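Local coordinates for protein leucine aminopeptidase (Fimbriiglobus ruber, PDB 7D1B) that probably acts as a zinc-dependent glutaminyl cyclase of the M28 peptidase family, closing N-terminal glutaminyl residues of peptides into pyroglutamate, at residues 236-241 with 317-322; 214-219 with 291-296; 161-166 with 179-184; 283-288 with 297-302. All coordinates share one frame; numbering follows the deposited sequence.

Contact 4 lies nearest the metal site. The D285 side chain is about 8 Å from the bound zinc, which D155, E188 and H309 hold. The three other contacts all touch contact 4. From contact 1, H237 NE2 lies 2.9 Å from D302 OD2, a probable hydrogen bond. From contact 2, N291 ND2 lies 2.9 Å from A297 O, also a probable hydrogen bond. From contact 3, F184 CD2 packs 3.6 Å from D286 CG. Contacts 1 and 2 sit on opposite sides of the chain's centre, with their own centres 32 Å apart. Contact 3 is the closest of the four to the middle of the chain.

Contact 1 (236-241 with 317-322); sequences AHDGAR and KISGKQ. With GOL (glycerol), chain I.
S319 N donates to A236 O at 2.9 Å, the one direct hydrogen bond between 236-241 and 317-322. It is nearly straight at 167°, and the donor sits almost in line with the A236 carbonyl. Beside it, H237 CA turns its hydrogen to K317 O, with 3.4 Å from carbon to oxygen. A water donates to K317 O and accepts from D238 N, so it joins the two backbones a second time.

S319 is the N-cap of helix 320-336. Its OG stands anti to the backbone N (chi1 161°) and accepts from Q322 N at 3.0 Å. A second water lies between S319 OG and D238 OD1 and donates to the carboxylate. S319 CB rests 3.7 Å from D238 CA.

Q322 comes in from the first turn of the helix. Its CG meets H237 O at 3.4 Å, and the chain then bends at chi2 (61°). Its NE2 lies 3.8 Å from A240 CB and bonds to F235 O and S270 OG. A glycerol, probably from the crystallisation liquor, accepts from G239 N through O2 and donates from the same hydroxyl to Q322 OE1. A236 CB packs on I318 CG2 at 4.0 Å.

H237 to A240 form a type II turn, and A240 CB covers one face of the H237 ring toward its rim. One backbone bond, a CA-H...O contact and two waters therefore carry the polar join, with no salt bridge between the segments. H237 ND1 meets N154, the residue before the zinc ligand D155, which ties this turn to the metal-bearing part of the fold.

Contact 2 (214-219 with 291-296); sequences GYTKAK and NEAGIP
Y215 reaches from helix 206-218 to I295, just past the end of helix 287-292. Y215 CB leads toward the other segment, and CG stands anti to the backbone N (chi1 178°). CD2 then meets I295 CD1 at 3.8 Å. CE2 lies 3.9 Å from I295 CG1, so one flank of the ring takes the end of the isoleucine, and the two side chains cross obliquely. A293 O lies near the ring plane, at its edge. At the tip, OH bonds to Y226 N.

The outer side of the contact is polar. T216 OG1 packs 3.6 Å from A293 CB. One water joins T216 OG1, K219 NZ and A293 O. It lies 2.7 Å from A293 O and donates to it. A second water accepts from K219 NZ and also donates to A293 O. The lysine is thus linked to this carbonyl through water.

G294, with positive phi, is the C-prime residue of a Schellman motif that closes helix 287-292. Its N bonds to N291 O at 2.9 Å. The contact joins this helix end to the last turns of helix 206-218. Both lie against strand 225-232, where Y215 and I295 touch Y226.

Contact 3 (161-166 with 179-184); sequences ALMMEL and VDFVLF
M163 and F181 form a Met-aromatic contact inside a beta-alpha-beta crossover. The crossover runs from strand 123-130 through helix 153-167 to strand 178-184, and the helix packs on this last strand. The short axes of 161-166 and 179-184 approach to 10.0 Å. Their directions differ by 153°, close to antiparallel.

M163 carries most of the contact. Its CG lies anti to the carbonyl carbon (chi1 -68°), and the chain runs extended from there toward the strand. CB meets F181 CD2 at 3.7 Å. CG sits over one face of the ring, 4.3 Å from the centroid, in a CH-pi contact. SD comes to the ring obliquely, at 5.0 Å from the F181 centroid. The sulfur goes on to meet L183 CD2 at 3.6 Å. The methyl CE ends near V182 O, at 3.6 Å. M163 thus slides past both F181 and L183 in the opposite direction, and its thioether lies between the aromatic and the leucine.

The far end of the ring meets the helix itself. F181 CE2 lies 3.5 Å from M163 O. One turn later, L166 CB touches F181 CZ at 3.8 Å. No hydrogen bond joins the two segments, so the contact is apolar except for the two carbonyl oxygens.

Every touching residue is buried. Helix 72-87 closes the site with F85 on M163 and F181, and with L81 on L183. W117 meets F181 edge-to-face. Within the mixed sheet, strand 178-184 runs antiparallel to 108-117 and parallel to 123-130, and helix 153-167 lies against it.

Contact 4 (283-288 with 297-302); sequences VLDDHI and AVDVID
D285 and D299 bring their carboxyl groups together, with OD2 of D285 2.6 Å from OD2 of D299. The two side chains cross at about a right angle, and their carboxyl planes are 66° apart. D285 CG lies off the staggered positions (chi1 -149°). D285 OD1 accepts from D286 N at 2.9 Å, a bond from its own segment whose donor is tilted out of the carboxyl plane. D233 brings a third carboxyl group close to D285 OD2. This cluster is consistent with the carboxylic-acid hydrogen-bond network linked to glutaminyl cyclase activity in the M28 family.

H287 has CG between the backbone N and the carbonyl carbon (chi1 65°). D299 CB lies over the centre of its ring, 3.6 Å from the centroid, as a CH-pi contact. I288 CD1 covers the opposite face toward the rim. At the ring edge, CD2 meets A297 O at 3.6 Å, while NE2 bonds to E245. H287 CB also packs on A297 CB at 3.8 Å. Farther along, V283 CG1 touches I301 CD1 at 4.0 Å.

The contact joins the lead into helix 287-292 to strand 297-300, an outermost strand of the sheet. Helix 246-251 covers H287 with Y247 and S248. Strand 225-232 runs parallel alongside 297-300, and its L231 touches both D285 and D299.

Contact 1 (236-241 with 317-322)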
loop_
_atom_site.group_PDB
_atom_site.type_symbol
_atom_site.label_atom_id
_atom_site.label_comp_id
_atom_site.label_asym_id
_atom_site.label_seq_id
_atom_site.Cartn_x
_atom_site.Cartn_y
_atom_site.Cartn_z
ATOM N N ALA A 236 -2.718 -6.488 7.632
ATOM C CA ALA A 236 -2.853 -7.889 7.270
ATOM C C ALA A 236 -2.732 -8.836 8.450
ATOM O O ALA A 236 -2.761 -10.055 8.249
ATOM C CB ALA A 236 -1.833 -8.251 6.189
ATOM N N HIS A 237 -2.593 -8.312 9.663
ATOM C CA HIS A 237 -2.456 -9.155 10.844
ATOM C C HIS A 237 -3.799 -9.739 11.279
ATOM O O HIS A 237 -4.885 -9.236 10.952
ATOM C CB HIS A 237 -1.801 -8.371 11.985
ATOM C CG HIS A 237 -2.414 -7.036 12.235
ATOM N ND1 HIS A 237 -2.294 -5.987 11.345
ATOM C CD2 HIS A 237 -3.125 -6.565 13.289
ATOM C CE1 HIS A 237 -2.902 -4.926 11.848
ATOM N NE2 HIS A 237 -3.415 -5.249 13.025
ATOM N N ASP A 238 -3.706 -10.817 12.050
ATOM C CA ASP A 238 -4.873 -11.539 12.545
ATOM C C ASP A 238 -5.669 -10.650 13.494
ATOM O O ASP A 238 -5.133 -10.160 14.487
ATOM C CB ASP A 238 -4.344 -12.771 13.285
ATOM C CG ASP A 238 -5.428 -13.732 13.700
ATOM O OD1 ASP A 238 -6.544 -13.695 13.150
ATOM O OD2 ASP A 238 -5.132 -14.573 14.577
ATOM N N GLY A 239 -6.957 -10.460 13.216
ATOM C CA GLY A 239 -7.767 -9.657 14.110
ATOM C C GLY A 239 -7.543 -8.171 13.970
ATOM O O GLY A 239 -7.899 -7.412 14.879
ATOM N N ALA A 240 -6.989 -7.725 12.840
ATOM C CA ALA A 240 -6.734 -6.304 12.637
ATOM C C ALA A 240 -7.996 -5.477 12.857
ATOM O O ALA A 240 -9.116 -5.907 12.546
ATOM C CB ALA A 240 -6.228 -6.076 11.209
ATOM N N ARG A 241 -7.802 -4.277 13.391
ATOM C CA ARG A 241 -8.873 -3.303 13.589
ATOM C C ARG A 241 -8.630 -2.144 12.629
ATOM O O ARG A 241 -7.822 -1.251 12.910
ATOM C CB ARG A 241 -8.907 -2.847 15.048
ATOM C CG ARG A 241 -9.930 -1.767 15.318
ATOM C CD ARG A 241 -9.883 -1.318 16.799
ATOM N NE ARG A 241 -10.620 -0.066 16.998
ATOM C CZ ARG A 241 -10.122 1.150 16.760
ATOM N NH1 ARG A 241 -8.865 1.292 16.365
ATOM N NH2 ARG A 241 -10.887 2.223 16.912
ATOM N N LYS A 317 3.118 -13.334 11.328
ATOM C CA LYS A 317 2.104 -12.428 11.860
ATOM C C LYS A 317 0.990 -12.143 10.864
ATOM O O LYS A 317 0.008 -11.489 11.222
ATOM C CB LYS A 317 2.737 -11.098 12.284
ATOM C CG LYS A 317 3.914 -11.236 13.243
ATOM C CD LYS A 317 3.556 -12.029 14.512
ATOM C CE LYS A 317 4.702 -12.047 15.523
ATOM N NZ LYS A 317 5.942 -12.620 14.940
ATOM N N ILE A 318 1.125 -12.593 9.632
ATOM C CA ILE A 318 0.155 -12.278 8.590
ATOM C C ILE A 318 -0.959 -13.316 8.596
ATOM O O ILE A 318 -0.695 -14.519 8.661
ATOM C CB ILE A 318 0.838 -12.247 7.216
ATOM C CG1 ILE A 318 2.019 -11.271 7.218
ATOM C CG2 ILE A 318 -0.184 -11.922 6.126
ATOM C CD1 ILE A 318 1.655 -9.844 7.632
ATOM N N SER A 319 -2.202 -12.859 8.518
ATOM C CA SER A 319 -3.353 -13.739 8.365
ATOM C C SER A 319 -3.781 -13.772 6.895
ATOM O O SER A 319 -4.157 -12.738 6.328
ATOM C CB SER A 319 -4.499 -13.226 9.230
ATOM O OG SER A 319 -5.721 -13.785 8.784
ATOM N N GLY A 320 -3.762 -14.956 6.285
ATOM C CA GLY A 320 -4.251 -15.066 4.919
ATOM C C GLY A 320 -5.713 -14.689 4.782
ATOM O O GLY A 320 -6.109 -14.079 3.791
ATOM N N LYS A 321 -6.535 -15.047 5.777
ATOM C CA LYS A 321 -7.942 -14.670 5.733
ATOM C C LYS A 321 -8.104 -13.156 5.765
ATOM O O LYS A 321 -8.939 -12.595 5.049
ATOM C CB LYS A 321 -8.702 -15.312 6.891
ATOM C CG LYS A 321 -10.059 -14.633 7.198
ATOM C CD LYS A 321 -11.255 -14.990 6.326
ATOM C CE LYS A 321 -12.480 -14.252 6.853
ATOM N NZ LYS A 321 -13.507 -14.071 5.813
ATOM N N GLN A 322 -7.305 -12.474 6.583
ATOM C CA GLN A 322 -7.355 -11.020 6.618
ATOM C C GLN A 322 -6.950 -10.427 5.273
ATOM O O GLN A 322 -7.587 -9.476 4.783
ATOM C CB GLN A 322 -6.452 -10.520 7.742
ATOM C CG GLN A 322 -6.356 -9.006 7.872
ATOM C CD GLN A 322 -7.682 -8.318 8.160
ATOM O OE1 GLN A 322 -8.643 -8.933 8.646
ATOM N NE2 GLN A 322 -7.747 -7.027 7.868
HETATM C C1 GOL I . -10.904 -11.581 11.075
HETATM O O1 GOL I . -11.530 -10.427 10.705
HETATM C C2 GOL I . -9.536 -11.631 10.334
HETATM O O2 GOL I . -8.645 -10.661 10.816
HETATM C C3 GOL I . -8.979 -13.027 10.419
HETATM O O3 GOL I . -8.264 -13.087 11.596
HETATM O O HOH W 1 -1.164 -11.494 13.531
HETATM O O HOH W 2 -6.689 -15.206 10.804
#

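Contact 2 (214-219 with 291-296)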
loop_
_atom_site.group_PDB
_atom_site.type_symbol
_atom_site.label_atom_id
_atom_site.label_comp_id
_atom_site.label_asym_id
_atom_site.label_seq_id
_atom_site.Cartn_x
_atom_site.Cartn_y
_atom_site.Cartn_z
ATOM N N GLY A 214 4.135 14.360 -9.834
ATOM C CA GLY A 214 4.129 14.047 -11.254
ATOM C C GLY A 214 2.733 14.097 -11.834
ATOM O O GLY A 214 2.516 14.595 -12.949
ATOM N N TYR A 215 1.757 13.613 -11.069
ATOM C CA TYR A 215 0.370 13.684 -11.508
ATOM C C TYR A 215 -0.084 15.134 -11.618
ATOM O O TYR A 215 -0.699 15.529 -12.613
ATOM C CB TYR A 215 -0.529 12.906 -10.546
ATOM C CG TYR A 215 -1.991 12.976 -10.906
ATOM C CD1 TYR A 215 -2.476 12.353 -12.059
ATOM C CD2 TYR A 215 -2.890 13.652 -10.096
ATOM C CE1 TYR A 215 -3.818 12.414 -12.394
ATOM C CE2 TYR A 215 -4.242 13.709 -10.413
ATOM C CZ TYR A 215 -4.694 13.092 -11.564
ATOM O OH TYR A 215 -6.035 13.106 -11.880
ATOM N N THR A 216 0.207 15.942 -10.598
ATOM C CA THR A 216 -0.164 17.356 -10.660
ATOM C C THR A 216 0.425 18.040 -11.892
ATOM O O THR A 216 -0.267 18.800 -12.584
ATOM C CB THR A 216 0.274 18.060 -9.375
ATOM O OG1 THR A 216 -0.445 17.480 -8.281
ATOM C CG2 THR A 216 -0.013 19.558 -9.433
ATOM N N LYS A 217 1.689 17.748 -12.207
ATOM C CA LYS A 217 2.330 18.380 -13.358
ATOM C C LYS A 217 1.718 17.906 -14.673
ATOM O O LYS A 217 1.541 18.700 -15.606
ATOM C CB LYS A 217 3.826 18.081 -13.324
ATOM C CG LYS A 217 4.566 18.848 -12.260
ATOM C CD LYS A 217 6.026 18.445 -12.204
ATOM C CE LYS A 217 6.903 19.661 -11.977
ATOM N NZ LYS A 217 6.306 20.566 -10.957
ATOM N N ALA A 218 1.368 16.621 -14.763
ATOM C CA ALA A 218 0.923 16.032 -16.021
ATOM C C ALA A 218 -0.576 16.146 -16.271
ATOM O O ALA A 218 -1.005 15.998 -17.420
ATOM C CB ALA A 218 1.301 14.547 -16.062
ATOM N N LYS A 219 -1.366 16.429 -15.232
ATOM C CA LYS A 219 -2.809 16.189 -15.245
ATOM C C LYS A 219 -3.514 16.835 -16.435
ATOM O O LYS A 219 -4.358 16.205 -17.082
ATOM C CB LYS A 219 -3.384 16.707 -13.926
ATOM C CG LYS A 219 -4.847 16.427 -13.684
ATOM C CD LYS A 219 -5.241 16.898 -12.291
ATOM C CE LYS A 219 -4.545 18.208 -11.926
ATOM N NZ LYS A 219 -4.992 18.744 -10.607
ATOM N N ASN A 291 -3.979 12.943 -1.400
ATOM C CA ASN A 291 -5.050 13.882 -1.072
ATOM C C ASN A 291 -4.664 15.309 -1.440
ATOM O O ASN A 291 -5.490 16.066 -1.974
ATOM C CB ASN A 291 -5.397 13.800 0.416
ATOM C CG ASN A 291 -6.311 12.626 0.734
ATOM O OD1 ASN A 291 -7.449 12.553 0.250
ATOM N ND2 ASN A 291 -5.830 11.698 1.559
ATOM N N GLU A 292 -3.406 15.694 -1.179
ATOM C CA GLU A 292 -2.979 17.057 -1.475
ATOM C C GLU A 292 -2.979 17.328 -2.970
ATOM O O GLU A 292 -3.110 18.486 -3.384
ATOM C CB GLU A 292 -1.627 17.325 -0.823
ATOM C CG GLU A 292 -1.778 17.427 0.706
ATOM C CD GLU A 292 -0.491 17.679 1.459
ATOM O OE1 GLU A 292 0.588 17.609 0.843
ATOM O OE2 GLU A 292 -0.566 17.936 2.680
ATOM N N ALA A 293 -2.838 16.290 -3.794
ATOM C CA ALA A 293 -2.940 16.410 -5.241
ATOM C C ALA A 293 -4.373 16.310 -5.736
ATOM O O ALA A 293 -4.592 16.256 -6.948
ATOM C CB ALA A 293 -2.063 15.366 -5.931
ATOM N N GLY A 294 -5.351 16.303 -4.838
ATOM C CA GLY A 294 -6.735 16.239 -5.254
ATOM C C GLY A 294 -7.257 14.859 -5.561
ATOM O O GLY A 294 -8.325 14.745 -6.168
ATOM N N ILE A 295 -6.543 13.810 -5.165
ATOM C CA ILE A 295 -7.020 12.440 -5.323
ATOM C C ILE A 295 -7.557 11.991 -3.967
ATOM O O ILE A 295 -6.760 11.807 -3.032
ATOM C CB ILE A 295 -5.896 11.500 -5.785
ATOM C CG1 ILE A 295 -5.205 12.013 -7.061
ATOM C CG2 ILE A 295 -6.445 10.079 -5.940
ATOM C CD1 ILE A 295 -3.919 11.266 -7.381
ATOM N N PRO A 296 -8.867 11.791 -3.809
ATOM C CA PRO A 296 -9.364 11.285 -2.520
ATOM C C PRO A 296 -8.657 9.978 -2.194
ATOM O O PRO A 296 -8.624 9.060 -3.017
ATOM C CB PRO A 296 -10.857 11.078 -2.778
ATOM C CG PRO A 296 -11.196 11.977 -3.954
ATOM C CD PRO A 296 -9.947 11.980 -4.798
HETATM O O HOH W 3 -3.128 17.564 -8.750
HETATM O O HOH W 4 -6.589 16.483 -8.945
#

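Contact 3 (161-166 with 179-184)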
loop_
_atom_site.group_PDB
_atom_site.type_symbol
_atom_site.label_atom_id
_atom_site.label_comp_id
_atom_site.label_asym_id
_atom_site.label_seq_id
_atom_site.Cartn_x
_atom_site.Cartn_y
_atom_site.Cartn_z
ATOM N N ALA A 161 2.398 -7.946 -1.446
ATOM C CA ALA A 161 1.979 -9.337 -1.566
ATOM C C ALA A 161 0.502 -9.456 -1.920
ATOM O O ALA A 161 0.119 -10.316 -2.722
ATOM C CB ALA A 161 2.295 -10.086 -0.281
ATOM N N LEU A 162 -0.343 -8.602 -1.333
ATOM C CA LEU A 162 -1.749 -8.642 -1.699
ATOM C C LEU A 162 -1.928 -8.247 -3.155
ATOM O O LEU A 162 -2.741 -8.843 -3.859
ATOM C CB LEU A 162 -2.590 -7.776 -0.762
ATOM C CG LEU A 162 -4.098 -7.776 -1.093
ATOM C CD1 LEU A 162 -4.682 -9.206 -1.109
ATOM C CD2 LEU A 162 -4.863 -6.921 -0.101
ATOM N N MET A 163 -1.157 -7.262 -3.639
ATOM C CA MET A 163 -1.189 -6.950 -5.069
ATOM C C MET A 163 -0.775 -8.156 -5.905
ATOM O O MET A 163 -1.371 -8.421 -6.957
ATOM C CB MET A 163 -0.281 -5.766 -5.392
ATOM C CG MET A 163 -0.722 -4.443 -4.846
ATOM S SD MET A 163 0.583 -3.265 -5.134
ATOM C CE MET A 163 -0.073 -1.838 -4.260
ATOM N N MET A 164 0.253 -8.893 -5.459
ATOM C CA MET A 164 0.647 -10.104 -6.186
ATOM C C MET A 164 -0.502 -11.099 -6.254
ATOM O O MET A 164 -0.737 -11.707 -7.299
ATOM C CB MET A 164 1.873 -10.736 -5.534
ATOM C CG MET A 164 3.144 -9.919 -5.695
ATOM S SD MET A 164 4.582 -10.691 -4.902
ATOM C CE MET A 164 4.960 -11.942 -6.124
ATOM N N GLU A 165 -1.225 -11.284 -5.148
ATOM C CA GLU A 165 -2.380 -12.180 -5.173
ATOM C C GLU A 165 -3.468 -11.645 -6.101
ATOM O O GLU A 165 -4.002 -12.377 -6.942
ATOM C CB GLU A 165 -2.925 -12.426 -3.765
ATOM C CG GLU A 165 -4.239 -13.222 -3.766
ATOM C CD GLU A 165 -4.119 -14.604 -4.401
ATOM O OE1 GLU A 165 -2.995 -15.140 -4.431
ATOM O OE2 GLU A 165 -5.171 -15.149 -4.847
ATOM N N LEU A 166 -3.818 -10.364 -5.953
ATOM C CA LEU A 166 -4.876 -9.778 -6.765
ATOM C C LEU A 166 -4.568 -9.890 -8.244
ATOM O O LEU A 166 -5.485 -10.044 -9.064
ATOM C CB LEU A 166 -5.079 -8.303 -6.394
ATOM C CG LEU A 166 -5.735 -8.024 -5.044
ATOM C CD1 LEU A 166 -5.702 -6.532 -4.758
ATOM C CD2 LEU A 166 -7.155 -8.546 -5.013
ATOM N N VAL A 179 -7.437 0.592 -13.149
ATOM C CA VAL A 179 -6.885 0.298 -11.823
ATOM C C VAL A 179 -5.374 0.269 -11.936
ATOM O O VAL A 179 -4.822 -0.537 -12.693
ATOM C CB VAL A 179 -7.412 -1.027 -11.241
ATOM C CG1 VAL A 179 -6.788 -1.278 -9.860
ATOM C CG2 VAL A 179 -8.919 -0.996 -11.127
ATOM N N ASP A 180 -4.703 1.136 -11.173
ATOM C CA ASP A 180 -3.247 1.152 -11.096
ATOM C C ASP A 180 -2.817 0.673 -9.717
ATOM O O ASP A 180 -3.246 1.237 -8.699
ATOM C CB ASP A 180 -2.696 2.551 -11.361
ATOM C CG ASP A 180 -2.922 2.966 -12.786
ATOM O OD1 ASP A 180 -2.915 2.074 -13.658
ATOM O OD2 ASP A 180 -3.134 4.161 -13.056
ATOM N N PHE A 181 -2.004 -0.384 -9.689
ATOM C CA PHE A 181 -1.313 -0.794 -8.475
ATOM C C PHE A 181 -0.044 0.048 -8.411
ATOM O O PHE A 181 0.779 -0.002 -9.338
ATOM C CB PHE A 181 -0.909 -2.265 -8.571
ATOM C CG PHE A 181 -2.048 -3.262 -8.505
ATOM C CD1 PHE A 181 -3.387 -2.886 -8.363
ATOM C CD2 PHE A 181 -1.752 -4.626 -8.574
ATOM C CE1 PHE A 181 -4.408 -3.862 -8.285
ATOM C CE2 PHE A 181 -2.760 -5.587 -8.493
ATOM C CZ PHE A 181 -4.078 -5.214 -8.346
ATOM N N VAL A 182 0.109 0.843 -7.362
ATOM C CA VAL A 182 1.247 1.747 -7.258
ATOM C C VAL A 182 2.036 1.365 -6.010
ATOM O O VAL A 182 1.488 1.342 -4.896
ATOM C CB VAL A 182 0.812 3.224 -7.222
ATOM C CG1 VAL A 182 2.034 4.134 -7.119
ATOM C CG2 VAL A 182 -0.047 3.559 -8.457
ATOM N N LEU A 183 3.325 1.079 -6.202
ATOM C CA LEU A 183 4.247 0.757 -5.120
ATOM C C LEU A 183 5.198 1.933 -4.938
ATOM O O LEU A 183 5.974 2.271 -5.851
ATOM C CB LEU A 183 5.005 -0.526 -5.439
ATOM C CG LEU A 183 4.057 -1.731 -5.363
ATOM C CD1 LEU A 183 4.619 -2.879 -6.156
ATOM C CD2 LEU A 183 3.813 -2.104 -3.924
ATOM N N PHE A 184 5.112 2.577 -3.774
ATOM C CA PHE A 184 5.933 3.745 -3.465
ATOM C C PHE A 184 7.256 3.330 -2.840
ATOM O O PHE A 184 7.284 2.628 -1.820
ATOM C CB PHE A 184 5.228 4.657 -2.470
ATOM C CG PHE A 184 3.897 5.183 -2.940
ATOM C CD1 PHE A 184 3.772 5.907 -4.129
ATOM C CD2 PHE A 184 2.754 4.967 -2.174
ATOM C CE1 PHE A 184 2.533 6.401 -4.529
ATOM C CE2 PHE A 184 1.525 5.468 -2.571
ATOM C CZ PHE A 184 1.416 6.176 -3.746
#

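Contact 4 (283-288 with 297-302)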
loop_
_atom_site.group_PDB
_atom_site.type_symbol
_atom_site.label_atom_id
_atom_site.label_comp_id
_atom_site.label_asym_id
_atom_site.label_seq_id
_atom_site.Cartn_x
_atom_site.Cartn_y
_atom_site.Cartn_z
ATOM N N VAL A 283 -2.984 9.844 11.100
ATOM C CA VAL A 283 -1.780 9.103 10.744
ATOM C C VAL A 283 -1.219 9.696 9.462
ATOM O O VAL A 283 -1.863 9.627 8.413
ATOM C CB VAL A 283 -2.068 7.600 10.569
ATOM C CG1 VAL A 283 -0.759 6.851 10.288
ATOM C CG2 VAL A 283 -2.772 7.017 11.801
ATOM N N LEU A 284 -0.025 10.272 9.538
ATOM C CA LEU A 284 0.679 10.662 8.323
ATOM C C LEU A 284 1.121 9.403 7.588
ATOM O O LEU A 284 1.682 8.482 8.194
ATOM C CB LEU A 284 1.896 11.512 8.677
ATOM C CG LEU A 284 1.569 12.860 9.323
ATOM C CD1 LEU A 284 2.850 13.519 9.782
ATOM C CD2 LEU A 284 0.800 13.743 8.340
ATOM N N ASP A 285 0.886 9.361 6.282
ATOM C CA ASP A 285 1.223 8.170 5.518
ATOM C C ASP A 285 1.285 8.570 4.044
ATOM O O ASP A 285 1.170 9.751 3.684
ATOM C CB ASP A 285 0.209 7.060 5.816
ATOM C CG ASP A 285 0.788 5.676 5.720
ATOM O OD1 ASP A 285 1.861 5.488 5.115
ATOM O OD2 ASP A 285 0.139 4.727 6.245
ATOM N N ASP A 286 1.473 7.576 3.174
ATOM C CA ASP A 286 1.602 7.837 1.748
ATOM C C ASP A 286 0.345 8.423 1.119
ATOM O O ASP A 286 0.425 8.919 -0.010
ATOM C CB ASP A 286 2.011 6.552 1.020
ATOM C CG ASP A 286 3.498 6.246 1.124
ATOM O OD1 ASP A 286 4.332 7.173 0.952
ATOM O OD2 ASP A 286 3.834 5.060 1.310
ATOM N N HIS A 287 -0.813 8.366 1.794
ATOM C CA HIS A 287 -2.036 8.921 1.220
ATOM C C HIS A 287 -2.110 10.438 1.342
ATOM O O HIS A 287 -2.934 11.060 0.670
ATOM C CB HIS A 287 -3.267 8.281 1.850
ATOM C CG HIS A 287 -3.416 8.573 3.306
ATOM N ND1 HIS A 287 -2.363 8.511 4.202
ATOM C CD2 HIS A 287 -4.513 8.925 4.017
ATOM C CE1 HIS A 287 -2.819 8.813 5.408
ATOM N NE2 HIS A 287 -4.121 9.054 5.325
ATOM N N ILE A 288 -1.263 11.052 2.173
ATOM C CA ILE A 288 -1.312 12.506 2.340
ATOM C C ILE A 288 -0.989 13.207 1.028
ATOM O O ILE A 288 -1.705 14.110 0.596
ATOM C CB ILE A 288 -0.346 12.947 3.452
ATOM C CG1 ILE A 288 -0.708 12.281 4.785
ATOM C CG2 ILE A 288 -0.285 14.479 3.549
ATOM C CD1 ILE A 288 -2.022 12.721 5.349
ATOM N N ALA A 297 -8.056 9.904 -1.003
ATOM C CA ALA A 297 -7.188 8.777 -0.680
ATOM C C ALA A 297 -7.380 8.360 0.772
ATOM O O ALA A 297 -7.284 9.180 1.699
ATOM C CB ALA A 297 -5.718 9.097 -0.959
ATOM N N VAL A 298 -7.631 7.064 0.956
ATOM C CA VAL A 298 -7.912 6.476 2.264
ATOM C C VAL A 298 -6.786 5.534 2.643
ATOM O O VAL A 298 -6.349 4.716 1.827
ATOM C CB VAL A 298 -9.253 5.717 2.225
ATOM C CG1 VAL A 298 -9.457 4.868 3.471
ATOM C CG2 VAL A 298 -10.384 6.687 1.993
ATOM N N ASP A 299 -6.373 5.606 3.910
ATOM C CA ASP A 299 -5.399 4.684 4.487
ATOM C C ASP A 299 -6.153 3.562 5.189
ATOM O O ASP A 299 -6.898 3.811 6.144
ATOM C CB ASP A 299 -4.506 5.446 5.467
ATOM C CG ASP A 299 -3.219 4.722 5.801
ATOM O OD1 ASP A 299 -2.982 3.585 5.335
ATOM O OD2 ASP A 299 -2.416 5.357 6.546
ATOM N N VAL A 300 -5.990 2.348 4.689
ATOM C CA VAL A 300 -6.555 1.141 5.279
ATOM C C VAL A 300 -5.441 0.583 6.160
ATOM O O VAL A 300 -4.455 0.019 5.663
ATOM C CB VAL A 300 -7.019 0.169 4.188
ATOM C CG1 VAL A 300 -7.379 -1.185 4.802
ATOM C CG2 VAL A 300 -8.216 0.769 3.471
ATOM N N ILE A 301 -5.590 0.786 7.477
ATOM C CA ILE A 301 -4.492 0.653 8.426
ATOM C C ILE A 301 -5.059 0.298 9.790
ATOM O O ILE A 301 -6.128 0.775 10.180
ATOM C CB ILE A 301 -3.677 1.975 8.483
ATOM C CG1 ILE A 301 -2.495 1.891 9.464
ATOM C CG2 ILE A 301 -4.575 3.185 8.807
ATOM C CD1 ILE A 301 -1.491 3.028 9.303
ATOM N N ASP A 302 -4.303 -0.500 10.548
ATOM C CA ASP A 302 -4.502 -0.621 11.989
ATOM C C ASP A 302 -3.201 -0.150 12.629
ATOM O O ASP A 302 -2.233 -0.913 12.737
ATOM C CB ASP A 302 -4.834 -2.048 12.404
ATOM C CG ASP A 302 -4.954 -2.213 13.902
ATOM O OD1 ASP A 302 -4.819 -1.206 14.649
ATOM O OD2 ASP A 302 -5.208 -3.377 14.319
#